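Local coordinates for protein dienelactone hydrolase (Anabaena variabilis, PDB 2O2G) that probably acts as a hydrolase of the dienelactone hydrolase family, built on the alpha/beta-hydrolase fold, at residues N27-N32 / V59-G64; V38-G43 / P51-V56; Y55-L60 / L65-I70. All coordinates share one frame; numbering follows the deposited sequence.

Contact 1. Residues N27-N32 / V59-G64; sequences NLVIPN and VLQQAG
At Val29, CG1 stands opposite the backbone N (chi1 177°), and Gln61 swings CG anti to its own carbonyl carbon (chi1 -68°) with the chain extended beyond; the two side chains therefore cross at about a right angle. The amide end of Gln61 lies across the two methyls of Val29. Val29 CG1 meets Gln61 CD at 3.7 Å, while the other branch, CG2, lies 3.6 Å from Gln61 NE2. A beta-branched valine suits this strand position because it offers two methyls to one flat group, and glutamine pairs an apolar CH2 stem with a polar tip. Its amide nitrogen finds a partner outside these segments: Gln61 NE2 donates to Thr67 OG1. Cut back to an alanine here, the residue would lose the amide packed against the Val29 methyls and would probably leave Thr67 OG1 without this donor.

Two residues beyond Val29, the ring of Pro31 rests on the helix end. Its CG sits 3.6 Å from Gln61 O and 4.0 Å from Gly64 C. Gln61 O is already taken within the helix end, since Gly64 N bonds to it at 2.9 Å as part of a Schellman motif. Gly64 has a positive phi (102°), at which a side chain would press on the preceding carbonyl, so glycine fits. The outer edge is wet: one water donates to Asn32 O (2.7 Å) and to Gly64 O (3.0 Å), tying the two loops without a direct bond.

The contact sets the end of strand 22-29 and the turn after it against the last turn of helix 51-63. Strand 66-70 runs antiparallel beside strand 22-29, with Thr67 also touching Val29, and helix 206-221 packs on the helix through Val59, Leu60 and Ala63.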
loop_
_atom_site.group_PDB
_atom_site.type_symbol
_atom_site.label_atom_id
_atom_site.label_comp_id
_atom_site.label_asym_id
_atom_site.label_seq_id
_atom_site.Cartn_x
_atom_site.Cartn_y
_atom_site.Cartn_z
ATOM N N ASN A 27 3.790 -12.433 2.379
ATOM C CA ASN A 27 3.669 -13.314 1.236
ATOM C C ASN A 27 4.370 -12.531 0.096
ATOM O O ASN A 27 3.911 -11.446 -0.341
ATOM C CB ASN A 27 2.194 -13.741 0.997
ATOM C CG ASN A 27 1.575 -14.644 2.170
ATOM O OD1 ASN A 27 2.265 -15.379 2.909
ATOM N ND2 ASN A 27 0.241 -14.612 2.268
ATOM N N LEU A 28 5.530 -13.070 -0.322
ATOM C CA LEU A 28 6.376 -12.466 -1.339
ATOM C C LEU A 28 6.292 -13.192 -2.650
ATOM O O LEU A 28 6.462 -14.423 -2.707
ATOM C CB LEU A 28 7.836 -12.494 -0.868
ATOM C CG LEU A 28 8.955 -11.898 -1.734
ATOM C CD1 LEU A 28 8.873 -10.372 -1.919
ATOM C CD2 LEU A 28 10.281 -12.289 -1.082
ATOM N N VAL A 29 6.014 -12.445 -3.708
ATOM C CA VAL A 29 6.023 -13.017 -5.066
ATOM C C VAL A 29 6.925 -12.142 -5.937
ATOM O O VAL A 29 6.746 -10.940 -5.961
ATOM C CB VAL A 29 4.625 -13.017 -5.724
ATOM C CG1 VAL A 29 4.716 -13.547 -7.143
ATOM C CG2 VAL A 29 3.650 -13.830 -4.933
ATOM N N ILE A 30 7.861 -12.744 -6.676
ATOM C CA ILE A 30 8.768 -11.962 -7.537
ATOM C C ILE A 30 8.793 -12.561 -8.928
ATOM O O ILE A 30 9.503 -13.554 -9.148
ATOM C CB ILE A 30 10.229 -11.966 -7.013
ATOM C CG1 ILE A 30 10.312 -11.405 -5.600
ATOM C CG2 ILE A 30 11.134 -11.098 -7.949
ATOM C CD1 ILE A 30 11.652 -11.584 -4.916
ATOM N N PRO A 31 7.987 -12.023 -9.854
ATOM C CA PRO A 31 8.083 -12.641 -11.189
ATOM C C PRO A 31 9.455 -12.490 -11.828
ATOM O O PRO A 31 10.165 -11.548 -11.536
ATOM C CB PRO A 31 7.057 -11.862 -12.021
ATOM C CG PRO A 31 6.148 -11.142 -11.018
ATOM C CD PRO A 31 6.991 -10.926 -9.811
ATOM N N ASN A 32 9.789 -13.396 -12.740
ATOM C CA ASN A 32 11.068 -13.341 -13.448
ATOM C C ASN A 32 11.215 -11.999 -14.148
ATOM O O ASN A 32 10.251 -11.494 -14.735
ATOM C CB ASN A 32 11.165 -14.487 -14.467
ATOM C CG ASN A 32 11.203 -15.856 -13.805
ATOM O OD1 ASN A 32 11.547 -15.972 -12.629
ATOM N ND2 ASN A 32 10.855 -16.902 -14.562
ATOM N N VAL A 59 -2.964 -9.077 -10.126
ATOM C CA VAL A 59 -2.991 -8.251 -11.349
ATOM C C VAL A 59 -1.613 -7.611 -11.580
ATOM O O VAL A 59 -1.089 -7.651 -12.684
ATOM C CB VAL A 59 -4.107 -7.174 -11.296
ATOM C CG1 VAL A 59 -4.068 -6.303 -12.530
ATOM C CG2 VAL A 59 -5.453 -7.836 -11.191
ATOM N N LEU A 60 -0.998 -7.091 -10.515
ATOM C CA LEU A 60 0.345 -6.504 -10.596
ATOM C C LEU A 60 1.360 -7.581 -11.013
ATOM O O LEU A 60 2.200 -7.366 -11.901
ATOM C CB LEU A 60 0.751 -5.874 -9.251
ATOM C CG LEU A 60 -0.194 -4.778 -8.711
ATOM C CD1 LEU A 60 0.242 -4.286 -7.331
ATOM C CD2 LEU A 60 -0.277 -3.603 -9.660
ATOM N N GLN A 61 1.288 -8.740 -10.381
ATOM C CA GLN A 61 2.192 -9.861 -10.744
ATOM C C GLN A 61 2.107 -10.191 -12.235
ATOM O O GLN A 61 3.113 -10.452 -12.882
ATOM C CB GLN A 61 1.841 -11.101 -9.937
ATOM C CG GLN A 61 2.141 -11.004 -8.440
ATOM C CD GLN A 61 1.349 -11.992 -7.624
ATOM O OE1 GLN A 61 0.881 -13.014 -8.136
ATOM N NE2 GLN A 61 1.186 -11.701 -6.351
ATOM N N GLN A 62 0.888 -10.256 -12.756
ATOM C CA GLN A 62 0.637 -10.550 -14.164
ATOM C C GLN A 62 1.257 -9.498 -15.098
ATOM O O GLN A 62 1.592 -9.799 -16.225
ATOM C CB GLN A 62 -0.873 -10.658 -14.420
ATOM C CG GLN A 62 -1.497 -12.014 -13.977
ATOM C CD GLN A 62 -3.054 -12.062 -14.003
ATOM O OE1 GLN A 62 -3.744 -11.060 -14.256
ATOM N NE2 GLN A 62 -3.598 -13.251 -13.724
ATOM N N ALA A 63 1.383 -8.257 -14.627
ATOM C CA ALA A 63 2.023 -7.226 -15.404
ATOM C C ALA A 63 3.552 -7.299 -15.231
ATOM O O ALA A 63 4.270 -6.588 -15.916
ATOM C CB ALA A 63 1.470 -5.855 -15.026
ATOM N N GLY A 64 4.042 -8.136 -14.309
ATOM C CA GLY A 64 5.488 -8.329 -14.086
ATOM C C GLY A 64 6.092 -7.611 -12.884
ATOM O O GLY A 64 7.314 -7.459 -12.806
HETATM O O HOH W 1 8.866 -9.200 -14.740
#

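Contact 2. Residues V38-G43 / P51-V56; sequences VLFAHG and PRNRYV. With SO4 (sulfate ion), chain B.
Phe40 and Asn53 pack together where helix 51-63 covers strand 36-41, the first half of a beta-alpha-beta unit in the alpha/beta-hydrolase fold. This is the buried, tightly packed part. The two side chains slide past each other in opposite directions, ring and amide planes 47° apart, and Phe40 CD2 comes 3.7 Å from Asn53 CB. One atom further out, Phe40 CE2 lies 3.7 Å from the backbone carbonyl O of Asn53. Val56 CG1 lies at the ring edge, near its plane, 4.1 Å from Phe40 CE2. A large flat ring suits the space between strand and helix; Phe119 of strand 115-121 meets it too.

Toward Gly43 and Arg52, both partly exposed, direct contact thins to His42 CB, 3.7 Å from Asn53 ND2, and a sulfate ion, probably from the crystallisation liquor, bridges the segments. Gly43 N donates to sulfate O1 at 2.9 Å, almost straight at 172°. Asn53 ND2 reaches the same oxygen by a weak bond. Arg52, bent along its chain, gives two bonds: NE to O3 at 3.0 Å and NH2 to O2 at 2.9 Å. Ser46, Ser50 and Arg145 also bond to the ion, and a side chain at Gly43 would collide with O4. In this family the loop after such a strand commonly shapes the oxyanion hole, so the sulfate probably lies close to the active site.

The ring end of His42 leads away from the helix (chi1 60°), and its ND1 donates to Gly43 O at 2.8 Å, in the ring plane, while NE2 is hydrogen-bonded to Leu72 N.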
loop_
_atom_site.group_PDB
_atom_site.type_symbol
_atom_site.label_atom_id
_atom_site.label_comp_id
_atom_site.label_asym_id
_atom_site.label_seq_id
_atom_site.Cartn_x
_atom_site.Cartn_y
_atom_site.Cartn_z
ATOM N N VAL A 38 5.830 -3.891 -5.089
ATOM C CA VAL A 38 4.759 -3.175 -4.426
ATOM C C VAL A 38 4.481 -3.764 -3.037
ATOM O O VAL A 38 4.058 -4.922 -2.895
ATOM C CB VAL A 38 3.503 -3.231 -5.275
ATOM C CG1 VAL A 38 2.352 -2.496 -4.581
ATOM C CG2 VAL A 38 3.807 -2.650 -6.664
ATOM N N LEU A 39 4.734 -2.953 -2.021
ATOM C CA LEU A 39 4.450 -3.314 -0.658
ATOM C C LEU A 39 3.031 -2.832 -0.325
ATOM O O LEU A 39 2.712 -1.642 -0.497
ATOM C CB LEU A 39 5.473 -2.695 0.267
ATOM C CG LEU A 39 5.399 -2.991 1.776
ATOM C CD1 LEU A 39 5.531 -4.436 2.195
ATOM C CD2 LEU A 39 6.499 -2.229 2.425
ATOM N N PHE A 40 2.189 -3.758 0.145
ATOM C CA PHE A 40 0.785 -3.464 0.478
ATOM C C PHE A 40 0.523 -3.155 1.947
ATOM O O PHE A 40 0.932 -3.913 2.780
ATOM C CB PHE A 40 -0.099 -4.660 0.132
ATOM C CG PHE A 40 -0.357 -4.824 -1.302
ATOM C CD1 PHE A 40 0.640 -5.260 -2.147
ATOM C CD2 PHE A 40 -1.630 -4.600 -1.825
ATOM C CE1 PHE A 40 0.390 -5.431 -3.489
ATOM C CE2 PHE A 40 -1.882 -4.793 -3.162
ATOM C CZ PHE A 40 -0.872 -5.188 -3.997
ATOM N N ALA A 41 -0.110 -2.018 2.242
ATOM C CA ALA A 41 -0.557 -1.645 3.579
ATOM C C ALA A 41 -2.038 -1.950 3.580
ATOM O O ALA A 41 -2.792 -1.303 2.865
ATOM C CB ALA A 41 -0.340 -0.163 3.829
ATOM N N HIS A 42 -2.447 -2.949 4.349
ATOM C CA HIS A 42 -3.831 -3.376 4.407
ATOM C C HIS A 42 -4.615 -2.405 5.269
ATOM O O HIS A 42 -4.029 -1.563 5.984
ATOM C CB HIS A 42 -3.935 -4.839 4.927
ATOM C CG HIS A 42 -3.368 -5.041 6.313
ATOM N ND1 HIS A 42 -3.958 -4.523 7.451
ATOM C CD2 HIS A 42 -2.258 -5.695 6.738
ATOM C CE1 HIS A 42 -3.231 -4.847 8.510
ATOM N NE2 HIS A 42 -2.204 -5.574 8.108
ATOM N N GLY A 43 -5.933 -2.459 5.166
ATOM C CA GLY A 43 -6.793 -1.587 6.013
ATOM C C GLY A 43 -6.918 -2.110 7.423
ATOM O O GLY A 43 -6.474 -3.244 7.726
ATOM N N PRO A 51 -8.768 -10.443 0.469
ATOM C CA PRO A 51 -9.084 -10.864 -0.925
ATOM C C PRO A 51 -8.961 -9.707 -1.921
ATOM O O PRO A 51 -8.615 -9.898 -3.094
ATOM C CB PRO A 51 -10.521 -11.397 -0.847
ATOM C CG PRO A 51 -11.000 -11.184 0.534
ATOM C CD PRO A 51 -9.945 -10.477 1.357
ATOM N N ARG A 52 -9.194 -8.494 -1.430
ATOM C CA ARG A 52 -9.057 -7.312 -2.268
ATOM C C ARG A 52 -7.631 -7.037 -2.649
ATOM O O ARG A 52 -7.333 -6.798 -3.816
ATOM C CB ARG A 52 -9.633 -6.108 -1.561
ATOM C CG ARG A 52 -11.121 -6.166 -1.549
ATOM C CD ARG A 52 -11.697 -4.982 -0.888
ATOM N NE ARG A 52 -11.432 -4.964 0.536
ATOM C CZ ARG A 52 -12.079 -5.696 1.422
ATOM N NH1 ARG A 52 -13.010 -6.558 1.052
ATOM N NH2 ARG A 52 -11.786 -5.586 2.698
ATOM N N ASN A 53 -6.745 -7.055 -1.658
ATOM C CA ASN A 53 -5.333 -6.854 -1.918
ATOM C C ASN A 53 -4.713 -8.060 -2.659
ATOM O O ASN A 53 -3.815 -7.886 -3.463
ATOM C CB ASN A 53 -4.596 -6.519 -0.622
ATOM C CG ASN A 53 -5.118 -5.203 0.034
ATOM O OD1 ASN A 53 -5.730 -4.339 -0.626
ATOM N ND2 ASN A 53 -4.878 -5.066 1.326
ATOM N N ARG A 54 -5.184 -9.270 -2.397
ATOM C CA ARG A 54 -4.665 -10.433 -3.126
ATOM C C ARG A 54 -5.040 -10.363 -4.627
ATOM O O ARG A 54 -4.214 -10.674 -5.509
ATOM C CB ARG A 54 -5.145 -11.741 -2.514
ATOM C CG ARG A 54 -4.379 -12.165 -1.236
ATOM C CD ARG A 54 -4.699 -13.610 -0.828
ATOM N NE ARG A 54 -4.478 -14.610 -1.894
ATOM C CZ ARG A 54 -3.337 -15.272 -2.132
ATOM N NH1 ARG A 54 -2.239 -15.037 -1.419
ATOM N NH2 ARG A 54 -3.283 -16.163 -3.122
ATOM N N TYR A 55 -6.285 -9.975 -4.913
ATOM C CA TYR A 55 -6.713 -9.755 -6.300
ATOM C C TYR A 55 -5.844 -8.712 -6.980
ATOM O O TYR A 55 -5.316 -8.942 -8.062
ATOM C CB TYR A 55 -8.202 -9.322 -6.370
ATOM C CG TYR A 55 -8.579 -8.968 -7.792
ATOM C CD1 TYR A 55 -8.771 -9.973 -8.753
ATOM C CD2 TYR A 55 -8.652 -7.629 -8.199
ATOM C CE1 TYR A 55 -9.068 -9.650 -10.069
ATOM C CE2 TYR A 55 -8.954 -7.296 -9.489
ATOM C CZ TYR A 55 -9.156 -8.305 -10.431
ATOM O OH TYR A 55 -9.465 -7.951 -11.730
ATOM N N VAL A 56 -5.697 -7.531 -6.365
ATOM C CA VAL A 56 -4.854 -6.510 -6.944
ATOM C C VAL A 56 -3.409 -7.045 -7.150
ATOM O O VAL A 56 -2.816 -6.813 -8.181
ATOM C CB VAL A 56 -4.805 -5.193 -6.085
ATOM C CG1 VAL A 56 -3.864 -4.220 -6.693
ATOM C CG2 VAL A 56 -6.190 -4.556 -5.984
HETATM S S SO4 B . -8.502 -4.086 2.811
HETATM O O1 SO4 B . -7.082 -4.116 3.109
HETATM O O2 SO4 B . -9.086 -5.169 3.549
HETATM O O3 SO4 B . -8.644 -4.404 1.403
HETATM O O4 SO4 B . -9.116 -2.800 3.119
#

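Contact 3. Residues Y55-L60 / L65-I70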
loop_
_atom_site.group_PDB
_atom_site.type_symbol
_atom_site.label_atom_id
_atom_site.label_comp_id
_atom_site.label_asym_id
_atom_site.label_seq_id
_atom_site.Cartn_x
_atom_site.Cartn_y
_atom_site.Cartn_z
ATOM N N TYR A 55 -6.285 -9.975 -4.913
ATOM C CA TYR A 55 -6.713 -9.755 -6.300
ATOM C C TYR A 55 -5.844 -8.712 -6.980
ATOM O O TYR A 55 -5.316 -8.942 -8.062
ATOM C CB TYR A 55 -8.202 -9.322 -6.370
ATOM C CG TYR A 55 -8.579 -8.968 -7.792
ATOM C CD1 TYR A 55 -8.771 -9.973 -8.753
ATOM C CD2 TYR A 55 -8.652 -7.629 -8.199
ATOM C CE1 TYR A 55 -9.068 -9.650 -10.069
ATOM C CE2 TYR A 55 -8.954 -7.296 -9.489
ATOM C CZ TYR A 55 -9.156 -8.305 -10.431
ATOM O OH TYR A 55 -9.465 -7.951 -11.730
ATOM N N VAL A 56 -5.697 -7.531 -6.365
ATOM C CA VAL A 56 -4.854 -6.510 -6.944
ATOM C C VAL A 56 -3.409 -7.045 -7.150
ATOM O O VAL A 56 -2.816 -6.813 -8.181
ATOM C CB VAL A 56 -4.805 -5.193 -6.085
ATOM C CG1 VAL A 56 -3.864 -4.220 -6.693
ATOM C CG2 VAL A 56 -6.190 -4.556 -5.984
ATOM N N ALA A 57 -2.877 -7.779 -6.159
ATOM C CA ALA A 57 -1.533 -8.287 -6.216
ATOM C C ALA A 57 -1.354 -9.204 -7.403
ATOM O O ALA A 57 -0.339 -9.120 -8.076
ATOM C CB ALA A 57 -1.164 -8.993 -4.928
ATOM N N GLU A 58 -2.340 -10.058 -7.653
ATOM C CA GLU A 58 -2.295 -10.988 -8.780
ATOM C C GLU A 58 -2.314 -10.231 -10.097
ATOM O O GLU A 58 -1.749 -10.684 -11.079
ATOM C CB GLU A 58 -3.450 -11.998 -8.657
ATOM C CG GLU A 58 -3.179 -12.974 -7.497
ATOM C CD GLU A 58 -4.412 -13.665 -6.851
ATOM O OE1 GLU A 58 -5.579 -13.266 -7.121
ATOM O OE2 GLU A 58 -4.184 -14.598 -6.021
ATOM N N VAL A 59 -2.964 -9.077 -10.126
ATOM C CA VAL A 59 -2.991 -8.251 -11.349
ATOM C C VAL A 59 -1.613 -7.611 -11.580
ATOM O O VAL A 59 -1.089 -7.651 -12.684
ATOM C CB VAL A 59 -4.107 -7.174 -11.296
ATOM C CG1 VAL A 59 -4.068 -6.303 -12.530
ATOM C CG2 VAL A 59 -5.453 -7.836 -11.191
ATOM N N LEU A 60 -0.998 -7.091 -10.515
ATOM C CA LEU A 60 0.345 -6.504 -10.596
ATOM C C LEU A 60 1.360 -7.581 -11.013
ATOM O O LEU A 60 2.200 -7.366 -11.901
ATOM C CB LEU A 60 0.751 -5.874 -9.251
ATOM C CG LEU A 60 -0.194 -4.778 -8.711
ATOM C CD1 LEU A 60 0.242 -4.286 -7.331
ATOM C CD2 LEU A 60 -0.277 -3.603 -9.660
ATOM N N LEU A 65 5.235 -7.143 -11.966
ATOM C CA LEU A 65 5.651 -6.509 -10.731
ATOM C C LEU A 65 5.696 -7.493 -9.593
ATOM O O LEU A 65 4.786 -8.336 -9.456
ATOM C CB LEU A 65 4.655 -5.430 -10.318
ATOM C CG LEU A 65 4.725 -4.126 -11.125
ATOM C CD1 LEU A 65 3.413 -3.346 -11.027
ATOM C CD2 LEU A 65 5.941 -3.270 -10.693
ATOM N N ALA A 66 6.738 -7.366 -8.772
ATOM C CA ALA A 66 6.856 -8.142 -7.551
ATOM C C ALA A 66 5.882 -7.567 -6.567
ATOM O O ALA A 66 5.515 -6.388 -6.678
ATOM C CB ALA A 66 8.266 -8.046 -6.971
ATOM N N THR A 67 5.466 -8.389 -5.598
ATOM C CA THR A 67 4.557 -7.925 -4.522
ATOM C C THR A 67 4.917 -8.512 -3.141
ATOM O O THR A 67 5.401 -9.642 -3.050
ATOM C CB THR A 67 3.074 -8.283 -4.814
ATOM O OG1 THR A 67 2.897 -9.712 -4.860
ATOM C CG2 THR A 67 2.628 -7.670 -6.144
ATOM N N LEU A 68 4.698 -7.719 -2.103
ATOM C CA LEU A 68 4.814 -8.159 -0.698
ATOM C C LEU A 68 3.538 -7.748 0.035
ATOM O O LEU A 68 3.272 -6.575 0.225
ATOM C CB LEU A 68 6.026 -7.573 0.002
ATOM C CG LEU A 68 6.161 -7.936 1.492
ATOM C CD1 LEU A 68 6.213 -9.467 1.670
ATOM C CD2 LEU A 68 7.376 -7.231 2.089
ATOM N N LEU A 69 2.711 -8.747 0.334
ATOM C CA LEU A 69 1.502 -8.586 1.106
ATOM C C LEU A 69 1.940 -8.945 2.509
ATOM O O LEU A 69 2.400 -10.045 2.741
ATOM C CB LEU A 69 0.447 -9.544 0.589
ATOM C CG LEU A 69 -0.120 -9.141 -0.782
ATOM C CD1 LEU A 69 -0.619 -10.357 -1.513
ATOM C CD2 LEU A 69 -1.196 -8.123 -0.610
ATOM N N ILE A 70 1.799 -7.997 3.424
ATOM C CA ILE A 70 2.252 -8.147 4.801
ATOM C C ILE A 70 1.201 -7.880 5.876
ATOM O O ILE A 70 0.257 -7.131 5.668
ATOM C CB ILE A 70 3.459 -7.198 4.969
ATOM C CG1 ILE A 70 4.361 -7.657 6.095
ATOM C CG2 ILE A 70 3.043 -5.715 5.067
ATOM C CD1 ILE A 70 5.701 -7.058 5.995
#
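Leu65 meets Leu60, in the last turn of the helix, with backbone and side chain together. Its N donates to Leu60 O at 3.0 Å, with the donor tilted well above the carbonyl plane; this is the longer-range bond of the Schellman turn that ends the helix. From there the side chain can be followed outward. CB lies 3.5 Å from the same Leu60 O, so the carbonyl is met by an N-H and by a CH2. Leu65 CG has moved on, 4.2 Å from Leu60 O. The CD1 branch then reaches the leucine side chain itself, 3.9 Å from Leu60 CD2, with Leu60 CB nearby. CG stands anti to the carbonyl carbon of Leu65 (chi1 -75°), which carries this branch to Leu60, and the two side chains meet at a slant. Leucine suits both ends: each is buried, and Phe218 of helix 206-221 touches Leu65 as well.

Helix 55-60 and strand 66-70 run nearly antiparallel, at 162°, with axes 8.2 Å apart at their closest: this is the return half of the right-handed beta-alpha-beta crossover of an alpha/beta hydrolase.

Every second strand residue faces the helix. Thr67 CG2 rests against both Ala57 O, 3.8 Å away, and Leu60 CB. The hydroxyl, which accepts from Gln61 NE2, also lies beside the methyl of Ala57, so a threonine here serves an apolar and a polar neighbour at once. Further along, Leu69 CD1 reaches Ala57 CB at 3.7 Å, while its other branch, CD2, touches Phe40 on strand 36-41. With only a methyl, alanine lets the helix come near the strand: Ala57 CA lies 6.3 Å from Thr67 CA.

All three contacts use helix 51-63 against one sheet: contact 2 at its start, contact 3 along its middle, contact 1 at its end. The centres of contacts 1 and 3 lie about 6 Å apart, those of contacts 2 and 3 about 7 Å, and those of 1 and 2 about 12 Å. Strand 66-70 ties them together, with Val29 O 2.9 Å from Thr67 N on one side and Val38 O 3.0 Å from Leu68 N on the other. Leu60 CD1 packs 3.6 Å from Phe40 CZ. Of the three, contact 2 holds the sulfate and lies near the presumed Ser122-His199-Asp171 triad.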